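Local atomic coordinates of nucleoside-diphosphate-sugar pyrophosphorylase (Vibrio cholerae, PDB entry 4EVW), a protein that probably transfers a nucleotide onto a sugar phosphate to make a nucleoside-diphosphate sugar. Residues M1-S11 with D104-T116. The protein carries 1 engineered substitution. Residues are numbered along the deposited sequence; the frame is centred on the assembly and turned at random. Where two conformers were deposited one is given.
Sequences MIVIPMAGMSS and DYQGSITVFNIDT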
loop_
_atom_site.group_PDB
_atom_site.type_symbol
_atom_site.label_atom_id
_atom_site.label_comp_id
_atom_site.label_asym_id
_atom_site.label_seq_id
_atom_site.Cartn_x
_atom_site.Cartn_y
_atom_site.Cartn_z
HETATM N N MSE A 1 4.553 -2.950 11.296
HETATM C CA MSE A 1 3.581 -1.825 11.264
HETATM C C MSE A 1 2.873 -1.761 9.922
HETATM O O MSE A 1 3.515 -1.790 8.867
HETATM C CB MSE A 1 4.296 -0.494 11.514
HETATM C CG MSE A 1 3.359 0.691 11.495
HETATM SE SE MSE A 1 4.230 2.341 11.984
HETATM C CE MSE A 1 4.543 1.986 13.863
ATOM N N ILE A 2 1.549 -1.669 9.968
ATOM C CA ILE A 2 0.743 -1.599 8.756
ATOM C C ILE A 2 0.587 -0.120 8.419
ATOM O O ILE A 2 0.080 0.658 9.227
ATOM C CB ILE A 2 -0.643 -2.221 8.983
ATOM C CG1 ILE A 2 -0.494 -3.656 9.504
ATOM C CG2 ILE A 2 -1.436 -2.211 7.683
ATOM C CD1 ILE A 2 -0.057 -4.652 8.463
ATOM N N VAL A 3 1.035 0.261 7.229
ATOM C CA VAL A 3 0.985 1.655 6.804
ATOM C C VAL A 3 -0.002 1.818 5.659
ATOM O O VAL A 3 0.101 1.137 4.637
ATOM C CB VAL A 3 2.376 2.126 6.336
ATOM C CG1 VAL A 3 2.314 3.583 5.884
ATOM C CG2 VAL A 3 3.392 1.950 7.467
ATOM N N ILE A 4 -0.956 2.720 5.823
ATOM C CA ILE A 4 -1.928 2.933 4.773
ATOM C C ILE A 4 -1.886 4.355 4.250
ATOM O O ILE A 4 -2.369 5.282 4.903
ATOM C CB ILE A 4 -3.374 2.670 5.240
ATOM C CG1 ILE A 4 -3.445 1.415 6.112
ATOM C CG2 ILE A 4 -4.277 2.497 4.004
ATOM C CD1 ILE A 4 -3.415 0.118 5.340
ATOM N N PRO A 5 -1.263 4.551 3.118
ATOM C CA PRO A 5 -1.219 5.862 2.502
ATOM C C PRO A 5 -2.587 6.173 1.900
ATOM O O PRO A 5 -3.062 5.427 1.119
ATOM C CB PRO A 5 -0.162 5.703 1.441
ATOM C CG PRO A 5 -0.100 4.264 1.171
ATOM C CD PRO A 5 -0.635 3.517 2.299
HETATM N N MSE A 6 -3.221 7.242 2.305
HETATM C CA MSE A 6 -4.522 7.557 1.783
HETATM C C MSE A 6 -4.697 9.045 1.677
HETATM O O MSE A 6 -5.682 9.539 2.055
HETATM C CB MSE A 6 -5.629 6.950 2.636
HETATM C CG MSE A 6 -5.362 6.928 4.103
HETATM SE SE MSE A 6 -6.788 6.190 5.252
HETATM C CE MSE A 6 -8.271 7.254 4.737
ATOM N N ALA A 7 -3.706 9.708 1.118
ATOM C CA ALA A 7 -3.679 11.131 1.014
ATOM C C ALA A 7 -4.016 11.575 -0.383
ATOM O O ALA A 7 -4.096 12.724 -0.643
ATOM C CB ALA A 7 -2.360 11.645 1.395
ATOM N N GLY A 8 -4.209 10.648 -1.271
ATOM C CA GLY A 8 -4.538 10.977 -2.645
ATOM C C GLY A 8 -5.854 11.710 -2.827
ATOM O O GLY A 8 -6.390 12.309 -1.895
HETATM N N MSE A 9 -6.374 11.660 -4.047
HETATM C CA MSE A 9 -7.622 12.325 -4.377
HETATM C C MSE A 9 -8.516 11.356 -5.145
HETATM O O MSE A 9 -8.037 10.579 -5.971
HETATM C CB MSE A 9 -7.317 13.572 -5.213
HETATM C CG MSE A 9 -8.514 14.445 -5.533
HETATM SE SE MSE A 9 -7.965 16.159 -6.233
HETATM C CE MSE A 9 -7.815 17.131 -4.569
ATOM N N SER A 10 -9.814 11.407 -4.864
ATOM C CA SER A 10 -10.794 10.527 -5.497
ATOM C C SER A 10 -11.365 11.130 -6.782
ATOM O O SER A 10 -12.576 11.138 -6.975
ATOM C CB SER A 10 -11.936 10.262 -4.511
ATOM O OG SER A 10 -11.429 9.973 -3.217
ATOM N N SER A 11 -10.498 11.612 -7.667
ATOM C CA SER A 11 -10.948 12.250 -8.905
ATOM C C SER A 11 -11.920 11.469 -9.785
ATOM O O SER A 11 -12.903 12.040 -10.265
ATOM C CB SER A 11 -9.741 12.699 -9.733
ATOM O OG SER A 11 -9.119 13.817 -9.120
ATOM N N ASP A 104 9.577 6.570 17.934
ATOM C CA ASP A 104 10.832 6.061 17.378
ATOM C C ASP A 104 10.616 4.607 16.983
ATOM O O ASP A 104 10.837 3.698 17.777
ATOM C CB ASP A 104 11.938 6.171 18.433
ATOM C CG ASP A 104 13.319 5.837 17.883
ATOM O OD1 ASP A 104 13.448 5.603 16.662
ATOM O OD2 ASP A 104 14.279 5.820 18.685
ATOM N N TYR A 105 10.169 4.388 15.752
ATOM C CA TYR A 105 9.903 3.034 15.278
ATOM C C TYR A 105 10.943 2.612 14.243
ATOM O O TYR A 105 11.195 3.335 13.279
ATOM C CB TYR A 105 8.502 2.983 14.669
ATOM C CG TYR A 105 8.146 1.633 14.122
ATOM C CD1 TYR A 105 7.804 0.582 14.974
ATOM C CD2 TYR A 105 8.184 1.390 12.749
ATOM C CE1 TYR A 105 7.510 -0.675 14.477
ATOM C CE2 TYR A 105 7.893 0.131 12.237
ATOM C CZ TYR A 105 7.556 -0.895 13.107
ATOM O OH TYR A 105 7.262 -2.141 12.612
ATOM N N GLN A 106 11.536 1.436 14.429
ATOM C CA GLN A 106 12.564 0.967 13.501
ATOM C C GLN A 106 12.258 -0.403 12.909
ATOM O O GLN A 106 13.126 -1.031 12.301
ATOM C CB GLN A 106 13.916 0.901 14.219
ATOM C CG GLN A 106 14.381 2.221 14.825
ATOM C CD GLN A 106 14.631 3.289 13.779
ATOM O OE1 GLN A 106 14.951 2.984 12.630
ATOM N NE2 GLN A 106 14.503 4.552 14.176
ATOM N N GLY A 107 11.026 -0.860 13.071
ATOM C CA GLY A 107 10.668 -2.176 12.577
ATOM C C GLY A 107 10.224 -2.249 11.131
ATOM O O GLY A 107 10.503 -1.361 10.324
ATOM N N SER A 108 9.520 -3.325 10.812
ATOM C CA SER A 108 9.044 -3.549 9.461
ATOM C C SER A 108 7.867 -2.649 9.124
ATOM O O SER A 108 7.202 -2.112 10.013
ATOM C CB SER A 108 8.591 -5.003 9.311
ATOM O OG SER A 108 7.419 -5.232 10.075
ATOM N N ILE A 109 7.636 -2.452 7.835
ATOM C CA ILE A 109 6.465 -1.707 7.422
ATOM C C ILE A 109 5.815 -2.470 6.285
ATOM O O ILE A 109 6.480 -2.990 5.386
ATOM C CB ILE A 109 6.741 -0.251 6.989
ATOM C CG1 ILE A 109 7.748 -0.200 5.853
ATOM C CG2 ILE A 109 7.201 0.575 8.190
ATOM C CD1 ILE A 109 7.837 1.189 5.256
ATOM N N THR A 110 4.499 -2.555 6.368
ATOM C CA THR A 110 3.696 -3.249 5.381
ATOM C C THR A 110 2.780 -2.201 4.792
ATOM O O THR A 110 1.824 -1.774 5.434
ATOM C CB THR A 110 2.878 -4.349 6.061
ATOM O OG1 THR A 110 3.774 -5.285 6.668
ATOM C CG2 THR A 110 2.001 -5.070 5.056
ATOM N N VAL A 111 3.086 -1.767 3.576
ATOM C CA VAL A 111 2.279 -0.741 2.927
ATOM C C VAL A 111 1.115 -1.380 2.201
ATOM O O VAL A 111 1.279 -2.358 1.482
ATOM C CB VAL A 111 3.114 0.071 1.922
ATOM C CG1 VAL A 111 2.268 1.195 1.322
ATOM C CG2 VAL A 111 4.346 0.623 2.614
ATOM N N PHE A 112 -0.069 -0.814 2.389
ATOM C CA PHE A 112 -1.263 -1.350 1.762
ATOM C C PHE A 112 -2.125 -0.167 1.345
ATOM O O PHE A 112 -1.940 0.937 1.844
ATOM C CB PHE A 112 -2.005 -2.210 2.777
ATOM C CG PHE A 112 -3.131 -3.001 2.194
ATOM C CD1 PHE A 112 -2.890 -3.968 1.224
ATOM C CD2 PHE A 112 -4.433 -2.793 2.628
ATOM C CE1 PHE A 112 -3.937 -4.722 0.694
ATOM C CE2 PHE A 112 -5.486 -3.538 2.107
ATOM C CZ PHE A 112 -5.239 -4.504 1.141
ATOM N N ASN A 113 -3.064 -0.374 0.434
ATOM C CA ASN A 113 -3.888 0.754 0.039
ATOM C C ASN A 113 -5.352 0.524 0.355
ATOM O O ASN A 113 -5.837 -0.611 0.403
ATOM C CB ASN A 113 -3.674 1.083 -1.436
ATOM C CG ASN A 113 -4.179 0.008 -2.349
ATOM O OD1 ASN A 113 -5.354 -0.010 -2.708
ATOM N ND2 ASN A 113 -3.297 -0.907 -2.727
ATOM N N ILE A 114 -6.052 1.624 0.569
ATOM C CA ILE A 114 -7.451 1.586 0.934
ATOM C C ILE A 114 -8.391 1.158 -0.206
ATOM O O ILE A 114 -9.585 0.962 0.019
ATOM C CB ILE A 114 -7.847 2.968 1.529
ATOM C CG1 ILE A 114 -8.807 2.771 2.698
ATOM C CG2 ILE A 114 -8.414 3.875 0.456
ATOM C CD1 ILE A 114 -8.204 1.982 3.850
ATOM N N ASP A 115 -7.841 0.981 -1.411
ATOM C CA ASP A 115 -8.627 0.563 -2.583
ATOM C C ASP A 115 -8.688 -0.953 -2.718
ATOM O O ASP A 115 -9.316 -1.473 -3.638
ATOM C CB ASP A 115 -8.006 1.070 -3.891
ATOM C CG ASP A 115 -7.802 2.561 -3.911
ATOM O OD1 ASP A 115 -8.720 3.296 -3.497
ATOM O OD2 ASP A 115 -6.721 2.995 -4.365
ATOM N N THR A 116 -8.030 -1.655 -1.807
ATOM C CA THR A 116 -7.957 -3.102 -1.893
ATOM C C THR A 116 -8.442 -3.816 -0.643
ATOM O O THR A 116 -8.232 -3.330 0.468
ATOM C CB THR A 116 -6.491 -3.520 -2.142
ATOM O OG1 THR A 116 -5.957 -2.741 -3.220
ATOM C CG2 THR A 116 -6.394 -4.993 -2.491
HETATM O O HOH W 1 5.165 -3.833 13.738
HETATM O O HOH W 2 4.390 -4.799 9.122
HETATM O O HOH W 3 -4.910 4.132 -0.263
#
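The methyl CE of selenomethionine Met1 sits over the centre of one face of the Tyr105 ring, 3.7 Å from CE to the ring centroid, with SE farther out over the same face in a Met-aromatic contact. Gly107 N covers the opposite face, and Ser108 O lies in plane at the hydroxyl edge. The Met1 chain runs extended, CG anti to the backbone N (chi1 -180°), and bends only at chi3 (-69°), which lays the methyl on the ring. At the second ring, Phe112, Ile4 CD1 comes in at the edge and lies 3.7 Å from Phe112 CB; Phe40 adds an edge-to-face partner.

Between the two rings, strands 2-5 and 109-111 pair in parallel. Thr110 N donates to Met1 O, Val3 N to Thr110 O (2.8 Å) and Phe112 N to Val3 O. Ile2 CD1 packs alongside Thr110 CB on one face, while on the other Val3 CG2 meets Ile109 CB and Pro5 CD abuts Val111 CG1. Thr110 OG1 is hydrogen-bonded to ND1 of His176 on the neighbouring antiparallel strand 174-177, and strand 49-54 flanks strand 2-5 on its far side, placing this pair in the central sheet, consistent with the Rossmann-like fold of sugar nucleotidyltransferases.

Ser108 O accepts from both Met1 N (3.1 Å) and Tyr105 OH (2.6 Å), the hydroxyl on a lone pair and the amine above the carbonyl plane. Two waters also accept from Met1 N, and one of them donates to Tyr105 OH, tying ring to amine. Just ahead of strand 2-5, this carbonyl and the waters would probably help stabilise a charged amino terminus.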